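Local coordinates for protein L-Ribose isomerase (Acinetobacter, PDB 4Q0S) that probably interconverts L-ribose and L-ribulose in the metal-bearing pocket of a cupin barrel, captured here with cobalt and the open-chain polyol ribitol bound, at residues A[14-22]-A[252-260]; A[49-59]-A[70-78]. All coordinates share one frame; numbering follows the deposited sequence.

Interaction 1: A[14-22]-A[252-260]; sequences RTSITRREY and TGRLQTAIS. With RB0 (D-ribitol), chain C.
Ile17 and Ile259 meet in a single beta bridge that fastens the C-terminal tail to the N-terminal segment, on the surface of this cupin-barrel subunit. The backbones run in the same direction, Ser16 beside Ala258 and Thr18 beside Ser260. Ile17 N donates to Ala258 O at 2.8 Å in a nearly straight bond (171°), and Ser260 N returns one of 2.8 Å to Ile17 O, reaching it from above the carbonyl plane. Ile259 CA adds a CA-H...O contact to the same Ile17 O. Beside the bridge, Ser260 OG donates a weak bond to Ser16 OG.

The apolar part centres on Ile259. Its CG1 stands anti to the carbonyl carbon (chi1 -55°), which carries CD1 over the middle of the Tyr22 ring, a CH-pi contact 3.5 Å from the centroid. CG2, the other branch, lies over one face of the Arg19 guanidinium, offset toward its rim; the charge itself pairs with Asp47 and Asp23. Ile17 CG2 rests against Ile259 CG1 and Thr257 CG2, 3.8 Å from each. The Tyr22 hydroxyl bonds to Asn46 O.

Charged and capping bonds gather within 14-22. Thr18 and Glu21 form a capping box at the start of helix 19-35, Glu21 N to Thr18 OG1 and Thr18 N to Glu21 OE1. Arg14 grips the Glu21 carboxylate end-on, close to its own guanidinium plane, with NH2 2.6 Å from OE1 and NH1 on the syn lone pair of OE2. OE1 thus takes two donors, on its syn and anti sides, while OE2 also pairs with Arg20 of a second subunit.

Farther along, Arg254 points the edge of its guanidinium at ribitol: NE and NH1 both donate to O1, at 3.1 and 3.0 Å.

Interaction 2: A[49-59]-A[70-78]; sequences AGIVFGADQYD and PYEAMIIFE. With RB0 (D-ribitol), chain C.
Strand 50-52, at one edge of an antiparallel sheet, pairs with strand 73-78, and the hydrogen-bonded pair Ile51-Met74 is flanked by the non-hydrogen-bonded pairs Gly50-Ile75 and Val52-Ala73. Ile51 N donates to Met74 O (2.7 Å), Met74 N returns to Ile51 O, and Ile76 N to Ala49 O and Phe53 N to Glu72 O extend the pairing at its two ends.

On the face of Ile51 and Met74, the Phe53 ring turns its edge to the thioether, Met74 SD lying 3.7 Å from Phe53 CZ in a Met-aromatic contact only 6° from the ring plane. Ile51 CG2 covers one face of that ring, and Ile51 CD1 meets Ile76 CD1 at 3.8 Å. This face lines the sugar pocket of the cupin barrel: Ile76 CD1 is 3.7 Å from ribitol C2, and the Phe53 edge looks at O1. On the reverse face Ile75 packs against Trp25 and Ala29 of helix 19-35.

Beyond the strands, Phe53 centres an inverse gamma turn leading into the 3-10 segment at 55-57. Gln57, bent at chi2 (-49°), folds back and its OE1 accepts from Glu72 N at 2.6 Å, while NE2 donates to Asp56 OD1 close to the amide plane. Glu72 and Asp56 converge on Arg171, which would offset their like charges. The Tyr71 ring presents an edge to Gln57 OE1 and lays one face over the Asp59 backbone; a water 2.6 Å from Tyr71 OH donates weakly to OD2 of Asp59, whose OD1 accepts from Arg14 N.

Interactions 1 and 2 adjoin, their centres about 8 Å apart, and the C-terminal tail of interaction 1 passes next to Gly50 and Tyr58 of interaction 2. Thr257 OG1 stands 2.5 Å from Gly50 O and Ala258 N 2.7 Å from Tyr58 OH, both probable hydrogen bonds, while Tyr22 OH meets Gly50 N. The Arg14-Asp59 bond joins the far ends of 14-22 and 49-59. The two contacts converge at ribitol: Arg254 packs on Ile51, Phe53 and Ile76; it bonds ribitol O1, with Phe53 near the same atom and Ile76 against C2. Glu222 pairs with Arg254, and Glu215 also bonds ribitol. The Ile76 side chain is about 8 Å from the cobalt ion.

Interaction 1: A[14-22]-A[252-260]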
loop_
_atom_site.group_PDB
_atom_site.type_symbol
_atom_site.label_atom_id
_atom_site.label_comp_id
_atom_site.label_asym_id
_atom_site.label_seq_id
_atom_site.Cartn_x
_atom_site.Cartn_y
_atom_site.Cartn_z
ATOM N N ARG A 14 -12.070 -0.142 -35.687
ATOM C CA ARG A 14 -10.978 -1.014 -35.274
ATOM C C ARG A 14 -11.465 -2.457 -35.234
ATOM O O ARG A 14 -12.630 -2.715 -34.943
ATOM C CB ARG A 14 -10.472 -0.595 -33.886
ATOM C CG ARG A 14 -9.944 0.843 -33.800
ATOM C CD ARG A 14 -8.642 1.002 -34.577
ATOM N NE ARG A 14 -7.612 0.104 -34.063
ATOM C CZ ARG A 14 -6.824 0.377 -33.027
ATOM N NH1 ARG A 14 -6.929 1.535 -32.392
ATOM N NH2 ARG A 14 -5.949 -0.526 -32.608
ATOM N N THR A 15 -10.576 -3.398 -35.534
ATOM C CA THR A 15 -10.934 -4.813 -35.520
ATOM C C THR A 15 -9.940 -5.579 -34.661
ATOM O O THR A 15 -10.049 -6.793 -34.486
ATOM C CB THR A 15 -10.927 -5.415 -36.944
ATOM O OG1 THR A 15 -9.608 -5.324 -37.501
ATOM C CG2 THR A 15 -11.901 -4.666 -37.840
ATOM N N SER A 16 -8.962 -4.858 -34.131
ATOM C CA SER A 16 -7.954 -5.466 -33.281
ATOM C C SER A 16 -7.225 -4.383 -32.509
ATOM O O SER A 16 -7.478 -3.193 -32.693
ATOM C CB SER A 16 -6.952 -6.256 -34.121
ATOM O OG SER A 16 -6.174 -5.385 -34.922
ATOM N N ILE A 17 -6.319 -4.811 -31.643
ATOM C CA ILE A 17 -5.542 -3.890 -30.832
ATOM C C ILE A 17 -4.071 -4.077 -31.190
ATOM O O ILE A 17 -3.595 -5.205 -31.303
ATOM C CB ILE A 17 -5.778 -4.173 -29.325
ATOM C CG1 ILE A 17 -4.889 -3.275 -28.467
ATOM C CG2 ILE A 17 -5.514 -5.636 -29.022
ATOM C CD1 ILE A 17 -5.141 -3.429 -26.978
ATOM N N THR A 18 -3.354 -2.976 -31.388
ATOM C CA THR A 18 -1.943 -3.069 -31.737
ATOM C C THR A 18 -1.158 -3.644 -30.569
ATOM O O THR A 18 -1.580 -3.540 -29.418
ATOM C CB THR A 18 -1.348 -1.692 -32.089
ATOM O OG1 THR A 18 -1.232 -0.896 -30.902
ATOM C CG2 THR A 18 -2.236 -0.976 -33.098
ATOM N N ARG A 19 -0.020 -4.260 -30.870
ATOM C CA ARG A 19 0.828 -4.832 -29.839
ATOM C C ARG A 19 1.214 -3.751 -28.837
ATOM O O ARG A 19 1.279 -4.005 -27.640
ATOM C CB ARG A 19 2.086 -5.447 -30.462
ATOM C CG ARG A 19 3.167 -5.830 -29.460
ATOM C CD ARG A 19 2.634 -6.723 -28.349
ATOM N NE ARG A 19 2.170 -8.022 -28.832
ATOM C CZ ARG A 19 1.657 -8.962 -28.045
ATOM N NH1 ARG A 19 1.258 -10.118 -28.556
ATOM N NH2 ARG A 19 1.544 -8.742 -26.740
ATOM N N ARG A 20 1.453 -2.538 -29.321
ATOM C CA ARG A 20 1.818 -1.453 -28.422
ATOM C C ARG A 20 0.656 -1.075 -27.499
ATOM O O ARG A 20 0.846 -0.880 -26.296
ATOM C CB ARG A 20 2.274 -0.225 -29.209
ATOM C CG ARG A 20 2.622 0.960 -28.316
ATOM C CD ARG A 20 3.051 2.160 -29.125
ATOM N NE ARG A 20 3.108 3.371 -28.318
ATOM C CZ ARG A 20 3.537 4.545 -28.771
ATOM N NH1 ARG A 20 3.951 4.656 -30.027
ATOM N NH2 ARG A 20 3.537 5.612 -27.980
ATOM N N GLU A 21 -0.549 -0.970 -28.050
ATOM C CA GLU A 21 -1.695 -0.619 -27.221
ATOM C C GLU A 21 -1.922 -1.711 -26.182
ATOM O O GLU A 21 -2.191 -1.419 -25.017
ATOM C CB GLU A 21 -2.960 -0.447 -28.065
ATOM C CG GLU A 21 -2.910 0.686 -29.081
ATOM C CD GLU A 21 -4.140 0.694 -29.973
ATOM O OE1 GLU A 21 -4.570 -0.409 -30.379
ATOM O OE2 GLU A 21 -4.669 1.786 -30.273
ATOM N N TYR A 22 -1.793 -2.968 -26.600
ATOM C CA TYR A 22 -2.003 -4.080 -25.692
ATOM C C TYR A 22 -1.029 -4.068 -24.524
ATOM O O TYR A 22 -1.435 -4.085 -23.361
ATOM C CB TYR A 22 -1.873 -5.419 -26.414
ATOM C CG TYR A 22 -2.284 -6.563 -25.522
ATOM C CD1 TYR A 22 -3.628 -6.874 -25.343
ATOM C CD2 TYR A 22 -1.337 -7.283 -24.794
ATOM C CE1 TYR A 22 -4.023 -7.873 -24.457
ATOM C CE2 TYR A 22 -1.718 -8.282 -23.904
ATOM C CZ TYR A 22 -3.064 -8.573 -23.741
ATOM O OH TYR A 22 -3.453 -9.568 -22.876
ATOM N N THR A 252 -18.074 -14.498 -27.943
ATOM C CA THR A 252 -17.000 -14.849 -28.863
ATOM C C THR A 252 -15.657 -14.202 -28.519
ATOM O O THR A 252 -14.715 -14.887 -28.116
ATOM C CB THR A 252 -17.381 -14.470 -30.306
ATOM O OG1 THR A 252 -17.606 -13.056 -30.389
ATOM C CG2 THR A 252 -18.651 -15.200 -30.721
ATOM N N GLY A 253 -15.578 -12.884 -28.679
ATOM C CA GLY A 253 -14.344 -12.170 -28.398
ATOM C C GLY A 253 -13.784 -12.351 -26.998
ATOM O O GLY A 253 -12.652 -11.954 -26.723
ATOM N N ARG A 254 -14.567 -12.952 -26.112
ATOM C CA ARG A 254 -14.131 -13.165 -24.737
ATOM C C ARG A 254 -12.922 -14.101 -24.660
ATOM O O ARG A 254 -11.943 -13.808 -23.973
ATOM C CB ARG A 254 -15.287 -13.746 -23.914
ATOM C CG ARG A 254 -15.183 -13.528 -22.406
ATOM C CD ARG A 254 -13.937 -14.161 -21.801
ATOM N NE ARG A 254 -13.874 -13.968 -20.354
ATOM C CZ ARG A 254 -12.854 -14.349 -19.591
ATOM N NH1 ARG A 254 -12.888 -14.131 -18.282
ATOM N NH2 ARG A 254 -11.799 -14.943 -20.135
ATOM N N LEU A 255 -12.990 -15.220 -25.374
ATOM C CA LEU A 255 -11.918 -16.212 -25.355
ATOM C C LEU A 255 -10.653 -15.883 -26.159
ATOM O O LEU A 255 -9.738 -16.705 -26.228
ATOM C CB LEU A 255 -12.466 -17.569 -25.810
ATOM C CG LEU A 255 -13.649 -18.140 -25.016
ATOM C CD1 LEU A 255 -14.094 -19.451 -25.643
ATOM C CD2 LEU A 255 -13.253 -18.353 -23.560
ATOM N N GLN A 256 -10.592 -14.700 -26.765
ATOM C CA GLN A 256 -9.407 -14.322 -27.539
ATOM C C GLN A 256 -9.364 -12.851 -27.931
ATOM O O GLN A 256 -10.363 -12.283 -28.375
ATOM C CB GLN A 256 -9.296 -15.160 -28.815
ATOM C CG GLN A 256 -8.072 -14.797 -29.653
ATOM C CD GLN A 256 -8.100 -15.391 -31.049
ATOM O OE1 GLN A 256 -8.103 -16.611 -31.219
ATOM N NE2 GLN A 256 -8.119 -14.524 -32.060
ATOM N N THR A 257 -8.191 -12.246 -27.778
ATOM C CA THR A 257 -7.998 -10.844 -28.118
ATOM C C THR A 257 -7.156 -10.731 -29.381
ATOM O O THR A 257 -6.066 -11.296 -29.466
ATOM C CB THR A 257 -7.283 -10.087 -26.987
ATOM O OG1 THR A 257 -8.001 -10.270 -25.761
ATOM C CG2 THR A 257 -7.210 -8.600 -27.308
ATOM N N ALA A 258 -7.666 -9.995 -30.361
ATOM C CA ALA A 258 -6.960 -9.810 -31.619
ATOM C C ALA A 258 -5.883 -8.743 -31.472
ATOM O O ALA A 258 -6.181 -7.549 -31.417
ATOM C CB ALA A 258 -7.944 -9.414 -32.711
ATOM N N ILE A 259 -4.631 -9.177 -31.398
ATOM C CA ILE A 259 -3.512 -8.253 -31.263
ATOM C C ILE A 259 -2.727 -8.220 -32.570
ATOM O O ILE A 259 -2.108 -9.212 -32.963
ATOM C CB ILE A 259 -2.576 -8.676 -30.107
ATOM C CG1 ILE A 259 -3.384 -8.820 -28.817
ATOM C CG2 ILE A 259 -1.478 -7.631 -29.914
ATOM C CD1 ILE A 259 -2.601 -9.392 -27.649
ATOM N N SER A 260 -2.765 -7.079 -33.246
ATOM C CA SER A 260 -2.066 -6.921 -34.514
ATOM C C SER A 260 -0.655 -6.387 -34.296
ATOM O O SER A 260 -0.376 -5.253 -34.738
ATOM C CB SER A 260 -2.847 -5.978 -35.432
ATOM O OG SER A 260 -3.007 -4.700 -34.839
ATOM O OXT SER A 260 0.154 -7.111 -33.676
HETATM C C1 RB0 C . -15.601 -11.971 -16.776
HETATM O O1 RB0 C . -15.234 -12.229 -18.120
HETATM C C2 RB0 C . -14.874 -12.939 -15.856
HETATM O O2 RB0 C . -15.429 -14.245 -15.987
HETATM C C3 RB0 C . -14.947 -12.455 -14.393
HETATM O O3 RB0 C . -14.080 -13.236 -13.583
HETATM C C4 RB0 C . -16.366 -12.493 -13.813
HETATM O O4 RB0 C . -17.172 -13.390 -14.562
HETATM C C5 RB0 C . -16.981 -11.096 -13.835
HETATM O O5 RB0 C . -18.230 -11.100 -13.145
#

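Interaction 2: A[49-59]-A[70-78]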
loop_
_atom_site.group_PDB
_atom_site.type_symbol
_atom_site.label_atom_id
_atom_site.label_comp_id
_atom_site.label_asym_id
_atom_site.label_seq_id
_atom_site.Cartn_x
_atom_site.Cartn_y
_atom_site.Cartn_z
ATOM N N ALA A 49 -4.753 -11.668 -20.707
ATOM C CA ALA A 49 -5.169 -10.809 -19.606
ATOM C C ALA A 49 -6.048 -9.650 -20.059
ATOM O O ALA A 49 -7.012 -9.298 -19.384
ATOM C CB ALA A 49 -3.937 -10.281 -18.863
ATOM N N GLY A 50 -5.714 -9.050 -21.196
ATOM C CA GLY A 50 -6.501 -7.940 -21.705
ATOM C C GLY A 50 -7.645 -8.478 -22.544
ATOM O O GLY A 50 -7.416 -9.138 -23.555
ATOM N N ILE A 51 -8.876 -8.189 -22.129
ATOM C CA ILE A 51 -10.062 -8.694 -22.818
ATOM C C ILE A 51 -10.940 -7.630 -23.474
ATOM O O ILE A 51 -11.240 -6.593 -22.886
ATOM C CB ILE A 51 -10.934 -9.500 -21.824
ATOM C CG1 ILE A 51 -10.083 -10.583 -21.156
ATOM C CG2 ILE A 51 -12.128 -10.136 -22.539
ATOM C CD1 ILE A 51 -10.732 -11.180 -19.904
ATOM N N VAL A 52 -11.353 -7.898 -24.707
ATOM C CA VAL A 52 -12.234 -7.000 -25.448
ATOM C C VAL A 52 -13.427 -7.889 -25.809
ATOM O O VAL A 52 -13.265 -8.900 -26.492
ATOM C CB VAL A 52 -11.546 -6.465 -26.725
ATOM C CG1 VAL A 52 -12.476 -5.516 -27.466
ATOM C CG2 VAL A 52 -10.249 -5.745 -26.347
ATOM N N PHE A 53 -14.614 -7.520 -25.333
ATOM C CA PHE A 53 -15.814 -8.325 -25.559
ATOM C C PHE A 53 -16.551 -8.106 -26.876
ATOM O O PHE A 53 -17.641 -7.530 -26.903
ATOM C CB PHE A 53 -16.793 -8.134 -24.395
ATOM C CG PHE A 53 -16.227 -8.527 -23.049
ATOM C CD1 PHE A 53 -15.541 -7.599 -22.269
ATOM C CD2 PHE A 53 -16.385 -9.823 -22.566
ATOM C CE1 PHE A 53 -15.023 -7.956 -21.024
ATOM C CE2 PHE A 53 -15.871 -10.194 -21.322
ATOM C CZ PHE A 53 -15.189 -9.259 -20.549
ATOM N N GLY A 54 -15.964 -8.583 -27.963
ATOM C CA GLY A 54 -16.604 -8.436 -29.256
ATOM C C GLY A 54 -15.891 -7.514 -30.222
ATOM O O GLY A 54 -15.276 -6.524 -29.823
ATOM N N ALA A 55 -15.998 -7.847 -31.506
ATOM C CA ALA A 55 -15.373 -7.092 -32.588
ATOM C C ALA A 55 -15.635 -5.589 -32.565
ATOM O O ALA A 55 -14.727 -4.797 -32.807
ATOM C CB ALA A 55 -15.818 -7.668 -33.930
ATOM N N ASP A 56 -16.868 -5.186 -32.285
ATOM C CA ASP A 56 -17.181 -3.765 -32.261
ATOM C C ASP A 56 -16.710 -3.069 -30.983
ATOM O O ASP A 56 -16.930 -1.869 -30.807
ATOM C CB ASP A 56 -18.687 -3.547 -32.452
ATOM C CG ASP A 56 -19.519 -4.369 -31.494
ATOM O OD1 ASP A 56 -19.237 -4.332 -30.278
ATOM O OD2 ASP A 56 -20.462 -5.048 -31.956
ATOM N N GLN A 57 -16.061 -3.817 -30.094
ATOM C CA GLN A 57 -15.574 -3.238 -28.845
ATOM C C GLN A 57 -14.134 -2.771 -28.955
ATOM O O GLN A 57 -13.636 -2.057 -28.087
ATOM C CB GLN A 57 -15.719 -4.237 -27.697
ATOM C CG GLN A 57 -17.170 -4.483 -27.332
ATOM C CD GLN A 57 -17.929 -3.184 -27.160
ATOM O OE1 GLN A 57 -17.693 -2.431 -26.217
ATOM N NE2 GLN A 57 -18.836 -2.904 -28.086
ATOM N N TYR A 58 -13.468 -3.174 -30.030
ATOM C CA TYR A 58 -12.092 -2.767 -30.251
ATOM C C TYR A 58 -12.022 -1.265 -30.477
ATOM O O TYR A 58 -10.964 -0.658 -30.326
ATOM C CB TYR A 58 -11.511 -3.528 -31.440
ATOM C CG TYR A 58 -11.084 -4.925 -31.066
ATOM C CD1 TYR A 58 -9.848 -5.153 -30.459
ATOM C CD2 TYR A 58 -11.935 -6.014 -31.259
ATOM C CE1 TYR A 58 -9.471 -6.427 -30.052
ATOM C CE2 TYR A 58 -11.567 -7.294 -30.851
ATOM C CZ TYR A 58 -10.336 -7.493 -30.247
ATOM O OH TYR A 58 -9.982 -8.751 -29.808
ATOM N N ASP A 59 -13.157 -0.660 -30.819
ATOM C CA ASP A 59 -13.189 0.781 -31.032
ATOM C C ASP A 59 -12.866 1.513 -29.736
ATOM O O ASP A 59 -12.757 2.737 -29.716
ATOM C CB ASP A 59 -14.556 1.241 -31.548
ATOM C CG ASP A 59 -14.689 1.111 -33.057
ATOM O OD1 ASP A 59 -13.680 1.304 -33.768
ATOM O OD2 ASP A 59 -15.809 0.834 -33.535
ATOM N N PRO A 70 -17.989 4.574 -23.185
ATOM C CA PRO A 70 -18.588 3.288 -22.820
ATOM C C PRO A 70 -18.293 2.137 -23.782
ATOM O O PRO A 70 -18.850 2.063 -24.883
ATOM C CB PRO A 70 -20.078 3.612 -22.747
ATOM C CG PRO A 70 -20.239 4.666 -23.809
ATOM C CD PRO A 70 -19.027 5.549 -23.573
ATOM N N TYR A 71 -17.401 1.245 -23.358
ATOM C CA TYR A 71 -17.045 0.072 -24.142
ATOM C C TYR A 71 -16.933 -1.106 -23.185
ATOM O O TYR A 71 -16.801 -0.916 -21.973
ATOM C CB TYR A 71 -15.725 0.296 -24.884
ATOM C CG TYR A 71 -15.874 1.158 -26.120
ATOM C CD1 TYR A 71 -16.367 0.619 -27.311
ATOM C CD2 TYR A 71 -15.566 2.517 -26.090
ATOM C CE1 TYR A 71 -16.552 1.413 -28.444
ATOM C CE2 TYR A 71 -15.749 3.324 -27.216
ATOM C CZ TYR A 71 -16.243 2.763 -28.389
ATOM O OH TYR A 71 -16.441 3.553 -29.501
ATOM N N GLU A 72 -17.010 -2.320 -23.724
ATOM C CA GLU A 72 -16.925 -3.512 -22.898
ATOM C C GLU A 72 -15.565 -4.169 -23.108
ATOM O O GLU A 72 -15.321 -4.859 -24.106
ATOM C CB GLU A 72 -18.091 -4.460 -23.232
ATOM C CG GLU A 72 -19.434 -3.718 -23.153
ATOM C CD GLU A 72 -20.665 -4.587 -23.375
ATOM O OE1 GLU A 72 -20.569 -5.632 -24.052
ATOM O OE2 GLU A 72 -21.741 -4.200 -22.875
ATOM N N ALA A 73 -14.680 -3.917 -22.148
ATOM C CA ALA A 73 -13.317 -4.423 -22.168
ATOM C C ALA A 73 -12.748 -4.301 -20.756
ATOM O O ALA A 73 -13.124 -3.401 -19.996
ATOM C CB ALA A 73 -12.478 -3.617 -23.144
ATOM N N MET A 74 -11.830 -5.196 -20.411
ATOM C CA MET A 74 -11.247 -5.185 -19.080
ATOM C C MET A 74 -10.007 -6.047 -19.050
ATOM O O MET A 74 -9.697 -6.754 -20.011
ATOM C CB MET A 74 -12.242 -5.762 -18.077
ATOM C CG MET A 74 -12.394 -7.272 -18.238
ATOM S SD MET A 74 -13.775 -7.967 -17.336
ATOM C CE MET A 74 -13.209 -7.675 -15.646
ATOM N N ILE A 75 -9.318 -5.999 -17.918
ATOM C CA ILE A 75 -8.118 -6.791 -17.725
ATOM C C ILE A 75 -8.336 -7.695 -16.528
ATOM O O ILE A 75 -8.936 -7.281 -15.537
ATOM C CB ILE A 75 -6.888 -5.898 -17.440
ATOM C CG1 ILE A 75 -6.535 -5.094 -18.688
ATOM C CG2 ILE A 75 -5.710 -6.760 -16.980
ATOM C CD1 ILE A 75 -5.321 -4.231 -18.523
ATOM N N ILE A 76 -7.863 -8.931 -16.627
ATOM C CA ILE A 76 -7.988 -9.867 -15.523
ATOM C C ILE A 76 -6.665 -10.587 -15.349
ATOM O O ILE A 76 -6.131 -11.146 -16.306
ATOM C CB ILE A 76 -9.082 -10.934 -15.772
ATOM C CG1 ILE A 76 -10.450 -10.262 -15.918
ATOM C CG2 ILE A 76 -9.108 -11.928 -14.612
ATOM C CD1 ILE A 76 -11.592 -11.241 -16.221
ATOM N N PHE A 77 -6.124 -10.532 -14.135
ATOM C CA PHE A 77 -4.881 -11.218 -13.814
ATOM C C PHE A 77 -5.308 -12.289 -12.823
ATOM O O PHE A 77 -5.643 -11.996 -11.675
ATOM C CB PHE A 77 -3.866 -10.270 -13.160
ATOM C CG PHE A 77 -3.345 -9.198 -14.081
ATOM C CD1 PHE A 77 -2.696 -9.530 -15.268
ATOM C CD2 PHE A 77 -3.476 -7.855 -13.747
ATOM C CE1 PHE A 77 -2.183 -8.533 -16.108
ATOM C CE2 PHE A 77 -2.967 -6.851 -14.576
ATOM C CZ PHE A 77 -2.319 -7.191 -15.756
ATOM N N GLU A 78 -5.316 -13.532 -13.284
ATOM C CA GLU A 78 -5.728 -14.652 -12.459
ATOM C C GLU A 78 -4.561 -15.256 -11.681
ATOM O O GLU A 78 -3.610 -15.764 -12.274
ATOM C CB GLU A 78 -6.383 -15.693 -13.365
ATOM C CG GLU A 78 -6.798 -16.985 -12.709
ATOM C CD GLU A 78 -7.438 -17.933 -13.713
ATOM O OE1 GLU A 78 -8.640 -17.772 -14.005
ATOM O OE2 GLU A 78 -6.732 -18.828 -14.222
HETATM C C1 RB0 C . -15.601 -11.971 -16.776
HETATM O O1 RB0 C . -15.234 -12.229 -18.120
HETATM C C2 RB0 C . -14.874 -12.939 -15.856
HETATM O O2 RB0 C . -15.429 -14.245 -15.987
HETATM C C3 RB0 C . -14.947 -12.455 -14.393
HETATM O O3 RB0 C . -14.080 -13.236 -13.583
HETATM C C4 RB0 C . -16.366 -12.493 -13.813
HETATM O O4 RB0 C . -17.172 -13.390 -14.562
HETATM C C5 RB0 C . -16.981 -11.096 -13.835
HETATM O O5 RB0 C . -18.230 -11.100 -13.145
HETATM O O HOH W 1 -17.905 2.541 -31.463
#